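PDB 5UYT: Ice-binding protein from Flavobacteriaceae bacterium, which probably binds to ice crystal surfaces through its beta-solenoid domains, acting as an antifreeze protein of an Antarctic bacterium. Local coordinates for residues Gly152-Ala157 and Gly164-Asn169; Ala168-Ile173 and Leu186-Ala191. One frame throughout, in Å; residues are numbered along the deposited sequence.

Contacts 1 and 2 lie in the same right-handed beta-helix, their centres about 8 Å apart, and share A168 and N169. Contact 1 runs across the interior, where strand 154-156 faces strand 165-168 through apolar side chains. Contact 2 follows the chain onward from A168 and joins its bend to the equivalent bend at 186-191 through backbone and hydroxyl hydrogen bonds. The two are stitched together by probable hydrogen bonds from L186 N to V166 O at 2.9 Å and from V154 N to A172 O at 3.0 Å. Both contacts belong to the solenoid framework of the ice-binding-like domain.

Contact 1. Residues Gly152-Ala157 and Gly164-Asn169; sequences GLVDLA and GNVVAN
V154 and V166 meet tip to tip across the interior of the solenoid. The closest pair is V154 CG1 and V166 CG1, 3.7 Å apart, and V154 CG2 lies almost as near, 3.8 Å from the same V166 CG1. A single methyl of V166 is therefore met by both methyls of V154. The torsions account for this asymmetry: in V166, CG1 stands anti to the backbone N (chi1 175°) and is the branch offered across the gap, while CG2 lies beside the N. V154 also turns CG2 to the methyl of A168, with V154 CG2 and A168 CB 3.9 Å apart, so it touches two residues of strand 165-168 that lie on the same inward-facing side. V167, between them, points away from 152-157. The backbones are nearest at G152 and A168, whose CA atoms are 6.5 Å apart; packing here is loose, with G152 O 4.3 Å from A168 CB. The segments bury 183 Å² between them, summed over both sides, and the valine pair and the alanine methyl are buried, as expected of facing sheets in a beta-helix core. Backbone pairing is made with other strands: V154 bonds to A172 and V174, and D155 to L127 and S129. Strand 154-156 thus lies between strands 127-129 and 173-175, while strand 165-168 lies between 146-150 and 180-187. V166 also packs on W148, A168 on I173, and outward-turned V167 on L64 and L71 of helix 55-73.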
loop_
_atom_site.group_PDB
_atom_site.type_symbol
_atom_site.label_atom_id
_atom_site.label_comp_id
_atom_site.label_asym_id
_atom_site.label_seq_id
_atom_site.Cartn_x
_atom_site.Cartn_y
_atom_site.Cartn_z
ATOM N N GLY A 152 -6.593 -30.342 3.233
ATOM C CA GLY A 152 -5.389 -30.728 3.967
ATOM C C GLY A 152 -4.404 -29.581 4.066
ATOM O O GLY A 152 -4.656 -28.482 3.552
ATOM N N LEU A 153 -3.277 -29.840 4.725
ATOM C CA LEU A 153 -2.255 -28.789 4.942
ATOM C C LEU A 153 -1.782 -28.125 3.633
ATOM O O LEU A 153 -1.435 -28.828 2.674
ATOM C CB LEU A 153 -1.048 -29.402 5.683
ATOM C CG LEU A 153 0.218 -28.541 5.804
ATOM C CD1 LEU A 153 -0.006 -27.388 6.771
ATOM C CD2 LEU A 153 1.422 -29.381 6.233
ATOM N N VAL A 154 -1.773 -26.785 3.602
ATOM C CA VAL A 154 -1.180 -26.036 2.502
ATOM C C VAL A 154 0.216 -25.625 2.971
ATOM O O VAL A 154 0.351 -24.912 3.972
ATOM C CB VAL A 154 -2.011 -24.793 2.107
ATOM C CG1 VAL A 154 -1.298 -24.013 1.001
ATOM C CG2 VAL A 154 -3.398 -25.204 1.640
ATOM N N ASP A 155 1.251 -26.103 2.279
ATOM C CA ASP A 155 2.630 -25.720 2.639
ATOM C C ASP A 155 3.395 -25.315 1.388
ATOM O O ASP A 155 3.718 -26.169 0.541
ATOM C CB ASP A 155 3.353 -26.863 3.373
ATOM C CG ASP A 155 4.601 -26.377 4.106
ATOM O OD1 ASP A 155 5.480 -25.778 3.449
ATOM O OD2 ASP A 155 4.718 -26.619 5.327
ATOM N N LEU A 156 3.655 -24.018 1.258
ATOM C CA LEU A 156 4.368 -23.522 0.095
ATOM C C LEU A 156 5.820 -23.254 0.434
ATOM O O LEU A 156 6.115 -22.475 1.352
ATOM C CB LEU A 156 3.668 -22.283 -0.501
ATOM C CG LEU A 156 2.181 -22.530 -0.818
ATOM C CD1 LEU A 156 1.635 -21.318 -1.561
ATOM C CD2 LEU A 156 1.975 -23.785 -1.667
ATOM N N ALA A 157 6.717 -23.902 -0.329
ATOM C CA ALA A 157 8.156 -23.872 -0.087
ATOM C C ALA A 157 8.757 -22.527 -0.412
ATOM O O ALA A 157 8.122 -21.694 -1.075
ATOM C CB ALA A 157 8.850 -24.946 -0.912
ATOM N N GLY A 164 -3.944 -16.936 -6.747
ATOM C CA GLY A 164 -5.304 -17.314 -6.455
ATOM C C GLY A 164 -5.706 -17.365 -5.006
ATOM O O GLY A 164 -4.904 -17.184 -4.089
ATOM N N ASN A 165 -6.983 -17.659 -4.814
ATOM C CA ASN A 165 -7.535 -17.848 -3.480
ATOM C C ASN A 165 -7.246 -19.248 -2.957
ATOM O O ASN A 165 -7.784 -20.206 -3.485
ATOM C CB ASN A 165 -9.022 -17.629 -3.584
ATOM C CG ASN A 165 -9.347 -16.209 -3.946
ATOM O OD1 ASN A 165 -8.879 -15.281 -3.285
ATOM N ND2 ASN A 165 -10.121 -16.020 -5.011
ATOM N N VAL A 166 -6.383 -19.365 -1.939
ATOM C CA VAL A 166 -5.998 -20.684 -1.419
ATOM C C VAL A 166 -6.902 -20.923 -0.226
ATOM O O VAL A 166 -6.755 -20.246 0.783
ATOM C CB VAL A 166 -4.508 -20.721 -0.974
ATOM C CG1 VAL A 166 -4.179 -22.081 -0.326
ATOM C CG2 VAL A 166 -3.597 -20.406 -2.164
ATOM N N VAL A 167 -7.857 -21.850 -0.364
ATOM C CA VAL A 167 -8.835 -22.129 0.680
ATOM C C VAL A 167 -8.517 -23.491 1.292
ATOM O O VAL A 167 -8.763 -24.535 0.674
ATOM C CB VAL A 167 -10.291 -22.157 0.131
ATOM C CG1 VAL A 167 -11.295 -22.508 1.232
ATOM C CG2 VAL A 167 -10.645 -20.838 -0.526
ATOM N N ALA A 168 -7.979 -23.481 2.509
ATOM C CA ALA A 168 -7.664 -24.727 3.197
ATOM C C ALA A 168 -8.834 -25.071 4.092
ATOM O O ALA A 168 -9.200 -24.282 4.960
ATOM C CB ALA A 168 -6.385 -24.584 4.014
ATOM N N ASN A 169 -9.437 -26.247 3.872
ATOM C CA ASN A 169 -10.564 -26.675 4.667
ATOM C C ASN A 169 -10.104 -27.525 5.836
ATOM O O ASN A 169 -9.547 -28.620 5.634
ATOM C CB ASN A 169 -11.535 -27.512 3.816
ATOM C CG ASN A 169 -12.867 -27.728 4.497
ATOM O OD1 ASN A 169 -13.382 -26.828 5.159
ATOM N ND2 ASN A 169 -13.440 -28.937 4.342
#

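Contact 2. Residues Ala168-Ile173 and Leu186-Ala191; sequences ANNAAI and LSTTGA
A168 and S187 form a parallel beta bridge, their CA atoms 4.7 Å apart. A168 N donates to L186 O at 2.8 Å, and T188 N returns a bond to A168 O at 3.1 Å. After the bend the two chains still run alongside, and I173 N donates to A191 O at 3.0 Å with an N-H...O angle of 164°. Between these backbone links, T188 OG1 is gripped twice: it donates to N169 OD1 at 2.7 Å and accepts from N170 N at 2.9 Å. A chi1 of 58°, with OG1 between the backbone N and the carbonyl carbon of T188, puts the hydroxyl where it meets both partners. The side chains of N169 and T188 cross obliquely, and the hydroxyl is tilted 24° from the plane of the amide carbonyl. N169 ND2 bonds to E151 OE1, so both ends of the amide are held. S187 OG donates to A171 O at 2.9 Å, while I173 reaches back to set CD1 3.6 Å from L186 N. A valine in place of T188 would probably leave N169 OD1 and N170 N without their shared hydroxyl partner. The backbone angles of G190, and a CB that would strike A171 O, call for glycine here. Two hydroxyls, T188 OG1 and S187 OG, thus supplement the main-chain bonds, adding polar links in the bend between those at A168 and at I173.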
loop_
_atom_site.group_PDB
_atom_site.type_symbol
_atom_site.label_atom_id
_atom_site.label_comp_id
_atom_site.label_asym_id
_atom_site.label_seq_id
_atom_site.Cartn_x
_atom_site.Cartn_y
_atom_site.Cartn_z
ATOM N N ALA A 168 -7.979 -23.481 2.509
ATOM C CA ALA A 168 -7.664 -24.727 3.197
ATOM C C ALA A 168 -8.834 -25.071 4.092
ATOM O O ALA A 168 -9.200 -24.282 4.960
ATOM C CB ALA A 168 -6.385 -24.584 4.014
ATOM N N ASN A 169 -9.437 -26.247 3.872
ATOM C CA ASN A 169 -10.564 -26.675 4.667
ATOM C C ASN A 169 -10.104 -27.525 5.836
ATOM O O ASN A 169 -9.547 -28.620 5.634
ATOM C CB ASN A 169 -11.535 -27.512 3.816
ATOM C CG ASN A 169 -12.867 -27.728 4.497
ATOM O OD1 ASN A 169 -13.382 -26.828 5.159
ATOM N ND2 ASN A 169 -13.440 -28.937 4.342
ATOM N N ASN A 170 -10.363 -27.035 7.046
ATOM C CA ASN A 170 -9.988 -27.731 8.280
ATOM C C ASN A 170 -8.525 -28.142 8.259
ATOM O O ASN A 170 -8.176 -29.270 8.613
ATOM C CB ASN A 170 -10.902 -28.928 8.546
ATOM C CG ASN A 170 -12.344 -28.510 8.689
ATOM O OD1 ASN A 170 -13.218 -29.115 8.104
ATOM N ND2 ASN A 170 -12.593 -27.447 9.446
ATOM N N ALA A 171 -7.677 -27.201 7.827
ATOM C CA ALA A 171 -6.223 -27.391 7.813
ATOM C C ALA A 171 -5.476 -26.072 7.941
ATOM O O ALA A 171 -6.052 -25.002 7.729
ATOM C CB ALA A 171 -5.789 -28.100 6.531
ATOM N N ALA A 172 -4.192 -26.163 8.289
ATOM C CA ALA A 172 -3.328 -24.976 8.410
ATOM C C ALA A 172 -2.748 -24.559 7.055
ATOM O O ALA A 172 -2.805 -25.318 6.067
ATOM C CB ALA A 172 -2.211 -25.237 9.426
ATOM N N ILE A 173 -2.221 -23.339 7.013
ATOM C CA ILE A 173 -1.492 -22.835 5.862
ATOM C C ILE A 173 -0.135 -22.337 6.336
ATOM O O ILE A 173 -0.055 -21.582 7.309
ATOM C CB ILE A 173 -2.251 -21.678 5.157
ATOM C CG1 ILE A 173 -3.664 -22.142 4.764
ATOM C CG2 ILE A 173 -1.452 -21.187 3.925
ATOM C CD1 ILE A 173 -4.534 -21.044 4.166
ATOM N N LEU A 186 -6.731 -18.412 2.991
ATOM C CA LEU A 186 -7.968 -18.477 3.760
ATOM C C LEU A 186 -8.146 -19.889 4.305
ATOM O O LEU A 186 -8.117 -20.848 3.529
ATOM C CB LEU A 186 -9.164 -18.153 2.847
ATOM C CG LEU A 186 -9.106 -16.862 2.009
ATOM C CD1 LEU A 186 -10.258 -16.861 1.007
ATOM C CD2 LEU A 186 -9.157 -15.627 2.900
ATOM N N SER A 187 -8.348 -20.009 5.618
ATOM C CA SER A 187 -8.662 -21.312 6.249
ATOM C C SER A 187 -10.031 -21.310 6.935
ATOM O O SER A 187 -10.373 -20.366 7.657
ATOM C CB SER A 187 -7.592 -21.708 7.270
ATOM O OG SER A 187 -7.986 -22.903 7.990
ATOM N N THR A 188 -10.794 -22.395 6.751
ATOM C CA THR A 188 -12.101 -22.569 7.413
ATOM C C THR A 188 -11.970 -22.980 8.878
ATOM O O THR A 188 -12.954 -22.969 9.599
ATOM C CB THR A 188 -12.972 -23.625 6.707
ATOM O OG1 THR A 188 -12.257 -24.859 6.676
ATOM C CG2 THR A 188 -13.286 -23.198 5.281
ATOM N N THR A 189 -10.768 -23.412 9.269
ATOM C CA THR A 189 -10.231 -23.416 10.653
ATOM C C THR A 189 -8.862 -24.091 10.550
ATOM O O THR A 189 -8.709 -25.110 9.842
ATOM C CB THR A 189 -11.117 -24.021 11.844
ATOM O OG1 THR A 189 -10.513 -25.188 12.414
ATOM C CG2 THR A 189 -12.566 -24.253 11.534
ATOM N N GLY A 190 -7.882 -23.499 11.229
ATOM C CA GLY A 190 -6.481 -23.896 11.170
ATOM C C GLY A 190 -5.579 -22.676 11.255
ATOM O O GLY A 190 -5.967 -21.576 10.832
ATOM N N ALA A 191 -4.356 -22.854 11.764
ATOM C CA ALA A 191 -3.406 -21.730 11.902
ATOM C C ALA A 191 -2.878 -21.229 10.549
ATOM O O ALA A 191 -2.891 -21.966 9.554
ATOM C CB ALA A 191 -2.247 -22.133 12.803
#